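Local structure of transcription termination factor FttA (2XR1) at residues Lys167-Lys172 against Pro265-Pro270; Glu426-Leu431 against Met450-Thr455; Asp490-Arg495 against Val519-Lys524. The protein probably terminates archaeal transcription as a zinc-dependent nuclease that cuts nascent RNA as it leaves RNA polymerase and then degrades the released transcript. All blocks are in the same frame, centred on the assembly; numbering follows the deposited sequence.

Overall arrangement
Interaction 1 joins helix 159-173 to strand 266-268, an inner strand of a metallo-beta-lactamase sheet, whereas interactions 2 and 3 both lie in the beta-CASP domain, across the centre of the chain from it. Centre to centre, interaction 1 is 31 Å from interaction 2 and 40 Å from interaction 3. Interactions 2 and 3 are neighbours, 17 Å apart between centres, and touch through a probable hydrogen bond between M450 N and D490 OD1 (3.1 Å). Of the three, interaction 2 comes near the two zinc ions: the side chain of I451 is about 11 Å from that of the zinc ligand H247. Interactions 1 and 3 lie away from the metal site.

Interaction 1: residues Lys167-Lys172 against Pro265-Pro270; sequences KTVGRK and PVYCTP
V169 on helix 159-173 sets both of its methyls against the ring of P265, the residue that leads into strand 266-268. V169 CG1 lies 3.9 Å from P265 CG, and V169 CG2 is 4.0 Å from P265 CD, so the forked valine end rests on the CG and CD carbons of the proline ring. The two side chains meet at a slant, and V169 CA and P265 CA are 6.9 Å apart. Y267 adds a lighter touch, its side chain running against that of V169: its OH stands 4.1 Å from V169 CG1. That methyl therefore touches both the proline ring and the phenol oxygen, which lie on the same side of it, because CG1 is anti to the valine's own backbone N (chi1 167°), while CG2 faces the proline CD. All three residues are buried and the contact is purely van der Waals, with 98 Å² buried in total between the two segments. The strand belongs to a mixed sheet of the metallo-beta-lactamase fold, where 266-268 runs parallel to both of its neighbours, 240-242 and 308-310. V169 thus packs its helix against the start of this inner strand. Backbone bonds from P265 and Y267 to V241, and from V266 to I309, hold the strand in place. The tyrosine ring is further packed by A240, I242 and I309, and it also touches P35 of the first KH region (predicted range 7-74). On the helix side, R171 makes a long, weak ion pair with E31 of that same KH region, and K172 NZ a weak hydrogen bond to N236 O.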
loop_
_atom_site.group_PDB
_atom_site.type_symbol
_atom_site.label_atom_id
_atom_site.label_comp_id
_atom_site.label_asym_id
_atom_site.label_seq_id
_atom_site.Cartn_x
_atom_site.Cartn_y
_atom_site.Cartn_z
ATOM N N LYS B 167 26.204 -9.238 12.931
ATOM C CA LYS B 167 26.877 -9.457 11.662
ATOM C C LYS B 167 25.888 -9.543 10.525
ATOM O O LYS B 167 26.176 -9.086 9.420
ATOM C CB LYS B 167 27.667 -10.748 11.664
ATOM C CG LYS B 167 29.005 -10.689 12.327
ATOM C CD LYS B 167 29.792 -11.980 12.026
ATOM C CE LYS B 167 30.357 -12.618 13.287
ATOM N NZ LYS B 167 30.679 -14.064 13.051
ATOM N N THR B 168 24.738 -10.157 10.781
ATOM C CA THR B 168 23.761 -10.414 9.712
ATOM C C THR B 168 23.086 -9.107 9.323
ATOM O O THR B 168 22.965 -8.767 8.155
ATOM C CB THR B 168 22.725 -11.544 10.116
ATOM O OG1 THR B 168 23.429 -12.788 10.283
ATOM C CG2 THR B 168 21.678 -11.752 9.037
ATOM N N VAL B 169 22.656 -8.388 10.334
ATOM C CA VAL B 169 22.060 -7.069 10.171
ATOM C C VAL B 169 23.027 -6.122 9.478
ATOM O O VAL B 169 22.630 -5.364 8.589
ATOM C CB VAL B 169 21.678 -6.508 11.534
ATOM C CG1 VAL B 169 21.369 -5.045 11.429
ATOM C CG2 VAL B 169 20.511 -7.306 12.062
ATOM N N GLY B 170 24.297 -6.186 9.900
ATOM C CA GLY B 170 25.348 -5.337 9.359
ATOM C C GLY B 170 25.514 -5.501 7.863
ATOM O O GLY B 170 25.407 -4.510 7.136
ATOM N N ARG B 171 25.733 -6.747 7.417
ATOM C CA ARG B 171 25.911 -7.073 5.993
ATOM C C ARG B 171 24.686 -6.716 5.128
ATOM O O ARG B 171 24.792 -6.409 3.952
ATOM C CB ARG B 171 26.227 -8.564 5.806
ATOM C CG ARG B 171 27.539 -8.997 6.420
ATOM C CD ARG B 171 27.837 -10.493 6.195
ATOM N NE ARG B 171 28.600 -11.024 7.334
ATOM C CZ ARG B 171 29.825 -11.533 7.300
ATOM N NH1 ARG B 171 30.495 -11.649 6.156
ATOM N NH2 ARG B 171 30.373 -11.971 8.440
ATOM N N LYS B 172 23.514 -6.754 5.715
ATOM C CA LYS B 172 22.307 -6.394 5.008
ATOM C C LYS B 172 22.243 -4.851 4.802
ATOM O O LYS B 172 21.870 -4.348 3.723
ATOM C CB LYS B 172 21.117 -6.946 5.819
ATOM C CG LYS B 172 19.754 -6.522 5.319
ATOM C CD LYS B 172 18.737 -7.665 5.402
ATOM C CE LYS B 172 17.319 -7.137 5.338
ATOM N NZ LYS B 172 16.372 -8.240 5.693
ATOM N N PRO B 265 16.691 -5.781 13.046
ATOM C CA PRO B 265 16.927 -4.988 14.211
ATOM C C PRO B 265 15.732 -4.146 14.638
ATOM O O PRO B 265 14.861 -3.830 13.828
ATOM C CB PRO B 265 18.023 -4.072 13.749
ATOM C CG PRO B 265 17.748 -3.889 12.300
ATOM C CD PRO B 265 17.196 -5.138 11.818
ATOM N N VAL B 266 15.713 -3.794 15.924
ATOM C CA VAL B 266 14.791 -2.838 16.473
ATOM C C VAL B 266 15.665 -1.697 16.967
ATOM O O VAL B 266 16.562 -1.928 17.792
ATOM C CB VAL B 266 14.025 -3.439 17.657
ATOM C CG1 VAL B 266 13.113 -2.395 18.241
ATOM C CG2 VAL B 266 13.283 -4.665 17.245
ATOM N N TYR B 267 15.453 -0.482 16.462
ATOM C CA TYR B 267 16.306 0.674 16.838
ATOM C C TYR B 267 15.496 1.581 17.732
ATOM O O TYR B 267 14.365 1.907 17.390
ATOM C CB TYR B 267 16.743 1.505 15.645
ATOM C CG TYR B 267 17.665 0.812 14.721
ATOM C CD1 TYR B 267 18.993 0.670 15.037
ATOM C CD2 TYR B 267 17.208 0.311 13.517
ATOM C CE1 TYR B 267 19.864 0.019 14.189
ATOM C CE2 TYR B 267 18.059 -0.352 12.650
ATOM C CZ TYR B 267 19.378 -0.511 13.002
ATOM O OH TYR B 267 20.212 -1.190 12.179
ATOM N N CYS B 268 16.092 1.971 18.873
ATOM C CA CYS B 268 15.473 2.899 19.816
ATOM C C CYS B 268 16.526 3.494 20.710
ATOM O O CYS B 268 17.661 3.153 20.590
ATOM C CB CYS B 268 14.463 2.192 20.686
ATOM S SG CYS B 268 15.269 0.992 21.719
ATOM N N THR B 269 16.143 4.426 21.583
ATOM C CA THR B 269 17.121 5.061 22.506
ATOM C C THR B 269 17.438 4.090 23.608
ATOM O O THR B 269 16.712 3.150 23.798
ATOM C CB THR B 269 16.599 6.378 23.119
ATOM O OG1 THR B 269 15.349 6.124 23.774
ATOM C CG2 THR B 269 16.442 7.447 22.021
ATOM N N PRO B 270 18.539 4.281 24.311
ATOM C CA PRO B 270 18.836 3.332 25.427
ATOM C C PRO B 270 17.764 3.242 26.513
ATOM O O PRO B 270 17.457 2.152 26.980
ATOM C CB PRO B 270 20.153 3.856 26.003
ATOM C CG PRO B 270 20.791 4.597 24.867
ATOM C CD PRO B 270 19.705 5.106 23.945
#

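Interaction 2: residues Glu426-Leu431 against Met450-Thr455; sequences EVMIVL and MIWEAT
M428 reaches out from helix 423-436 and places its thioether among three side chains of helix 451-460. Its sulfur meets T455 tip to tip, SD lying 3.8 Å from T455 OG1. Past I451 the methionine runs in the opposite direction, the two chains sliding by each other with M428 SD 4.0 Å from I451 CG2. Beyond the sulfur, the bend at chi3 (61°) turns the terminal methyl toward W452, where CE arrives at the edge of the indole, near its plane, 4.4 Å from CZ3. The same methyl stays close to the threonine, with M428 CE 4.0 Å from T455 OG1. One side chain thus spans the two helices; the axes of segments 426-431 and 451-455 approach to 12.4 Å and run at 88° to each other. The threonine hydroxyl does more than pack. T455 OG1 donates to I451 O one turn back in its own helix (2.9 Å), coming from above the carbonyl plane, 42° out of it, and the same oxygen also accepts T455 N. Q425 NE2, just ahead of the segment 426-431, is a further hydrogen-bond partner of T455 OG1. The hydroxyl that the sulfur approaches is therefore tied to both helices, and its rotation is fixed by these bonds. Both M428 and I451 also rest on L508 of strand 506-509. The side chain of I451 is about 11 Å from that of the zinc ligand H247. This is the helix-on-sheet layering of the beta-CASP domain: helix 423-436 lies in the connection from strand 414-417 to strand 445-448, a beta-alpha-beta crossover that passes strand 506-509 between them, and helix 451-460 starts directly after the second of those parallel strands.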
loop_
_atom_site.group_PDB
_atom_site.type_symbol
_atom_site.label_atom_id
_atom_site.label_comp_id
_atom_site.label_asym_id
_atom_site.label_seq_id
_atom_site.Cartn_x
_atom_site.Cartn_y
_atom_site.Cartn_z
ATOM N N GLU B 426 6.040 12.828 36.429
ATOM C CA GLU B 426 5.741 14.260 36.578
ATOM C C GLU B 426 4.852 14.508 37.800
ATOM O O GLU B 426 5.071 15.479 38.550
ATOM C CB GLU B 426 5.146 14.920 35.302
ATOM C CG GLU B 426 6.191 15.729 34.429
ATOM C CD GLU B 426 5.683 17.135 33.841
ATOM O OE1 GLU B 426 4.940 17.174 32.775
ATOM O OE2 GLU B 426 6.078 18.187 34.448
ATOM N N VAL B 427 3.893 13.623 38.044
ATOM C CA VAL B 427 3.045 13.787 39.228
ATOM C C VAL B 427 3.863 13.669 40.513
ATOM O O VAL B 427 3.683 14.435 41.435
ATOM C CB VAL B 427 1.870 12.790 39.268
ATOM C CG1 VAL B 427 1.101 12.920 40.573
ATOM C CG2 VAL B 427 0.955 13.011 38.130
ATOM N N MET B 428 4.778 12.720 40.563
ATOM C CA MET B 428 5.636 12.524 41.765
ATOM C C MET B 428 6.470 13.751 42.057
ATOM O O MET B 428 6.642 14.106 43.186
ATOM C CB MET B 428 6.566 11.319 41.584
ATOM C CG MET B 428 5.842 9.987 41.484
ATOM S SD MET B 428 6.879 8.653 40.833
ATOM C CE MET B 428 8.160 8.645 42.131
ATOM N N ILE B 429 6.991 14.408 41.029
ATOM C CA ILE B 429 7.842 15.576 41.258
ATOM C C ILE B 429 7.046 16.709 41.859
ATOM O O ILE B 429 7.545 17.428 42.711
ATOM C CB ILE B 429 8.524 16.075 39.977
ATOM C CG1 ILE B 429 9.662 15.129 39.618
ATOM C CG2 ILE B 429 9.112 17.489 40.181
ATOM C CD1 ILE B 429 10.090 15.278 38.193
ATOM N N VAL B 430 5.806 16.852 41.428
ATOM C CA VAL B 430 4.937 17.863 41.981
ATOM C C VAL B 430 4.597 17.548 43.441
ATOM O O VAL B 430 4.669 18.435 44.302
ATOM C CB VAL B 430 3.697 18.059 41.085
ATOM C CG1 VAL B 430 2.610 18.798 41.815
ATOM C CG2 VAL B 430 4.108 18.818 39.849
ATOM N N LEU B 431 4.257 16.289 43.717
ATOM C CA LEU B 431 3.823 15.889 45.063
ATOM C C LEU B 431 4.948 16.031 46.085
ATOM O O LEU B 431 4.767 16.671 47.109
ATOM C CB LEU B 431 3.278 14.465 45.063
ATOM C CG LEU B 431 1.959 14.293 44.307
ATOM C CD1 LEU B 431 1.691 12.849 44.046
ATOM C CD2 LEU B 431 0.799 14.886 45.066
ATOM N N MET B 450 4.557 -1.134 38.765
ATOM C CA MET B 450 5.809 -0.866 38.018
ATOM C C MET B 450 6.242 0.604 37.901
ATOM O O MET B 450 7.276 0.907 37.291
ATOM C CB MET B 450 5.835 -1.514 36.620
ATOM C CG MET B 450 5.444 -2.978 36.547
ATOM S SD MET B 450 6.528 -4.061 37.436
ATOM C CE MET B 450 7.320 -4.909 36.040
ATOM N N ILE B 451 5.503 1.509 38.526
ATOM C CA ILE B 451 5.883 2.910 38.521
ATOM C C ILE B 451 7.262 3.094 39.090
ATOM O O ILE B 451 8.104 3.780 38.496
ATOM C CB ILE B 451 4.907 3.772 39.316
ATOM C CG1 ILE B 451 3.595 3.886 38.547
ATOM C CG2 ILE B 451 5.483 5.152 39.556
ATOM C CD1 ILE B 451 2.545 4.565 39.338
ATOM N N TRP B 452 7.491 2.486 40.246
ATOM C CA TRP B 452 8.740 2.654 40.968
ATOM C C TRP B 452 9.966 2.114 40.215
ATOM O O TRP B 452 10.992 2.775 40.111
ATOM C CB TRP B 452 8.628 1.949 42.306
ATOM C CG TRP B 452 9.833 2.100 43.151
ATOM C CD1 TRP B 452 10.646 1.123 43.577
ATOM C CD2 TRP B 452 10.368 3.332 43.644
ATOM N NE1 TRP B 452 11.650 1.650 44.334
ATOM C CE2 TRP B 452 11.514 3.012 44.380
ATOM C CE3 TRP B 452 9.987 4.683 43.518
ATOM C CZ2 TRP B 452 12.297 3.983 45.024
ATOM C CZ3 TRP B 452 10.759 5.653 44.144
ATOM C CH2 TRP B 452 11.910 5.292 44.894
ATOM N N GLU B 453 9.874 0.893 39.715
ATOM C CA GLU B 453 10.912 0.337 38.855
ATOM C C GLU B 453 11.139 1.203 37.606
ATOM O O GLU B 453 12.293 1.392 37.172
ATOM C CB GLU B 453 10.536 -1.090 38.476
ATOM C CG GLU B 453 11.517 -1.831 37.563
ATOM C CD GLU B 453 12.938 -1.843 38.060
ATOM O OE1 GLU B 453 13.178 -2.213 39.257
ATOM O OE2 GLU B 453 13.804 -1.490 37.231
ATOM N N ALA B 454 10.060 1.762 37.047
ATOM C CA ALA B 454 10.180 2.682 35.892
ATOM C C ALA B 454 10.950 3.932 36.274
ATOM O O ALA B 454 11.696 4.489 35.476
ATOM C CB ALA B 454 8.852 3.050 35.365
ATOM N N THR B 455 10.783 4.354 37.515
ATOM C CA THR B 455 11.431 5.552 38.006
ATOM C C THR B 455 12.881 5.273 38.242
ATOM O O THR B 455 13.712 6.094 37.920
ATOM C CB THR B 455 10.760 6.038 39.318
ATOM O OG1 THR B 455 9.355 6.292 39.071
ATOM C CG2 THR B 455 11.435 7.297 39.810
#

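Interaction 3: residues Asp490-Arg495 against Val519-Lys524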
loop_
_atom_site.group_PDB
_atom_site.type_symbol
_atom_site.label_atom_id
_atom_site.label_comp_id
_atom_site.label_asym_id
_atom_site.label_seq_id
_atom_site.Cartn_x
_atom_site.Cartn_y
_atom_site.Cartn_z
ATOM N N ASP B 490 4.109 -3.566 45.206
ATOM C CA ASP B 490 3.800 -4.431 44.052
ATOM C C ASP B 490 3.430 -5.850 44.532
ATOM O O ASP B 490 2.700 -6.578 43.836
ATOM C CB ASP B 490 4.928 -4.397 42.997
ATOM C CG ASP B 490 5.051 -3.014 42.281
ATOM O OD1 ASP B 490 4.145 -2.626 41.492
ATOM O OD2 ASP B 490 6.077 -2.315 42.516
ATOM N N SER B 491 3.899 -6.231 45.726
ATOM C CA SER B 491 3.195 -7.245 46.501
ATOM C C SER B 491 1.680 -6.975 46.468
ATOM O O SER B 491 1.233 -5.843 46.659
ATOM C CB SER B 491 3.639 -7.224 47.954
ATOM O OG SER B 491 2.717 -7.942 48.761
ATOM N N HIS B 492 0.905 -8.021 46.208
ATOM C CA HIS B 492 -0.543 -7.997 46.427
ATOM C C HIS B 492 -0.868 -7.965 47.936
ATOM O O HIS B 492 -1.834 -7.329 48.363
ATOM C CB HIS B 492 -1.199 -9.219 45.765
ATOM C CG HIS B 492 -2.510 -9.607 46.380
ATOM N ND1 HIS B 492 -2.620 -10.601 47.329
ATOM C CD2 HIS B 492 -3.761 -9.115 46.198
ATOM C CE1 HIS B 492 -3.887 -10.718 47.692
ATOM N NE2 HIS B 492 -4.599 -9.829 47.022
ATOM N N GLU B 493 -0.063 -8.653 48.738
ATOM C CA GLU B 493 -0.240 -8.610 50.191
ATOM C C GLU B 493 -0.141 -7.169 50.737
ATOM O O GLU B 493 -0.873 -6.791 51.643
ATOM C CB GLU B 493 0.787 -9.498 50.902
ATOM C CG GLU B 493 0.871 -10.972 50.425
ATOM C CD GLU B 493 -0.174 -11.892 51.051
ATOM O OE1 GLU B 493 -1.369 -11.788 50.682
ATOM O OE2 GLU B 493 0.212 -12.735 51.908
ATOM N N ALA B 494 0.766 -6.376 50.184
ATOM C CA ALA B 494 0.950 -4.979 50.595
ATOM C C ALA B 494 -0.233 -4.092 50.174
ATOM O O ALA B 494 -0.644 -3.200 50.918
ATOM C CB ALA B 494 2.261 -4.417 50.001
ATOM N N ARG B 495 -0.743 -4.334 48.965
ATOM C CA ARG B 495 -1.938 -3.656 48.448
ATOM C C ARG B 495 -3.119 -3.727 49.420
ATOM O O ARG B 495 -3.762 -2.716 49.706
ATOM C CB ARG B 495 -2.350 -4.274 47.107
ATOM C CG ARG B 495 -3.410 -3.494 46.371
ATOM C CD ARG B 495 -3.488 -3.865 44.892
ATOM N NE ARG B 495 -2.188 -3.807 44.233
ATOM C CZ ARG B 495 -1.523 -4.843 43.725
ATOM N NH1 ARG B 495 -2.018 -6.067 43.770
ATOM N NH2 ARG B 495 -0.342 -4.639 43.141
ATOM N N VAL B 519 -5.113 -0.166 39.903
ATOM C CA VAL B 519 -5.963 1.000 40.157
ATOM C C VAL B 519 -7.448 0.600 40.218
ATOM O O VAL B 519 -8.275 1.265 40.840
ATOM C CB VAL B 519 -5.726 2.145 39.128
ATOM C CG1 VAL B 519 -6.398 1.866 37.789
ATOM C CG2 VAL B 519 -6.199 3.467 39.696
ATOM N N MET B 520 -7.774 -0.496 39.556
ATOM C CA MET B 520 -9.111 -1.035 39.620
ATOM C C MET B 520 -9.424 -1.678 40.981
ATOM O O MET B 520 -10.554 -1.592 41.460
ATOM C CB MET B 520 -9.339 -1.993 38.453
ATOM C CG MET B 520 -9.398 -1.285 37.088
ATOM S SD MET B 520 -10.615 0.072 37.039
ATOM C CE MET B 520 -9.616 1.449 37.579
ATOM N N GLU B 521 -8.428 -2.282 41.613
ATOM C CA GLU B 521 -8.603 -2.773 42.976
ATOM C C GLU B 521 -8.814 -1.591 43.922
ATOM O O GLU B 521 -9.740 -1.592 44.716
ATOM C CB GLU B 521 -7.416 -3.647 43.435
ATOM C CG GLU B 521 -7.699 -5.157 43.441
ATOM C CD GLU B 521 -6.438 -6.007 43.220
ATOM O OE1 GLU B 521 -5.759 -5.777 42.194
ATOM O OE2 GLU B 521 -6.121 -6.907 44.045
ATOM N N TYR B 522 -7.961 -0.577 43.823
ATOM C CA TYR B 522 -8.105 0.625 44.643
ATOM C C TYR B 522 -9.448 1.296 44.435
ATOM O O TYR B 522 -10.052 1.811 45.384
ATOM C CB TYR B 522 -7.003 1.629 44.334
ATOM C CG TYR B 522 -5.667 1.130 44.763
ATOM C CD1 TYR B 522 -5.372 0.957 46.114
ATOM C CD2 TYR B 522 -4.695 0.789 43.827
ATOM C CE1 TYR B 522 -4.143 0.478 46.518
ATOM C CE2 TYR B 522 -3.458 0.290 44.238
ATOM C CZ TYR B 522 -3.207 0.134 45.581
ATOM O OH TYR B 522 -1.995 -0.342 45.978
ATOM N N PHE B 523 -9.909 1.277 43.194
ATOM C CA PHE B 523 -11.155 1.926 42.805
ATOM C C PHE B 523 -12.343 1.092 43.276
ATOM O O PHE B 523 -13.312 1.623 43.823
ATOM C CB PHE B 523 -11.154 2.127 41.277
ATOM C CG PHE B 523 -12.474 2.498 40.693
ATOM C CD1 PHE B 523 -12.838 3.810 40.569
ATOM C CD2 PHE B 523 -13.345 1.520 40.237
ATOM C CE1 PHE B 523 -14.065 4.149 40.013
ATOM C CE2 PHE B 523 -14.574 1.855 39.685
ATOM C CZ PHE B 523 -14.931 3.162 39.575
ATOM N N LYS B 524 -12.259 -0.220 43.085
ATOM C CA LYS B 524 -13.339 -1.102 43.491
ATOM C C LYS B 524 -13.671 -0.880 44.957
ATOM O O LYS B 524 -14.812 -1.094 45.365
ATOM C CB LYS B 524 -12.988 -2.559 43.222
#
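R495 and Y522 make the main packing contact, the aliphatic part of the arginine lying against the phenol end of the tyrosine. R495 CG is 3.5 Å from Y522 OH and 3.7 Å from Y522 CZ, in an oblique approach to the ring. A bend at chi3 (-51°) then turns the guanidinium so that its plane stands almost upright to the ring (87°), with the hydroxyl at the guanidinium edge. E521 adds a second surface on the arginine, where R495 CD lies 4.0 Å from E521 CD.

Charge comes next. The E521 side chain crosses R495 at about a right angle. R495 NH1 and E521 OE1 are 4.1 Å apart, beyond salt-bridge range, and OE1 lies well out of the guanidinium plane, so no N-H points at it and only the charges attract. H492, which is exposed, turns the edge of its ring to the same carboxylate, with H492 CD2 3.9 Å from E521 OE2 and the two planes nearly coplanar.

Hydrogen bonding serves the helix start: S491 is the N-cap residue of helix 492-500, its OG accepting from A494 N (2.9 Å, 153°).

The firm polar partner of both main side chains lies outside the pair of helices. D448, at the end of strand 445-448, receives a salt bridge from R495 NE and shares a hydrogen bond with Y522 OH, both on OD2. The two helices are thus joined through one carboxylate of the beta-CASP sheet, whose negative charge pairs with the buried R495 guanidinium, E521 probably adding a weaker, longer-range pull.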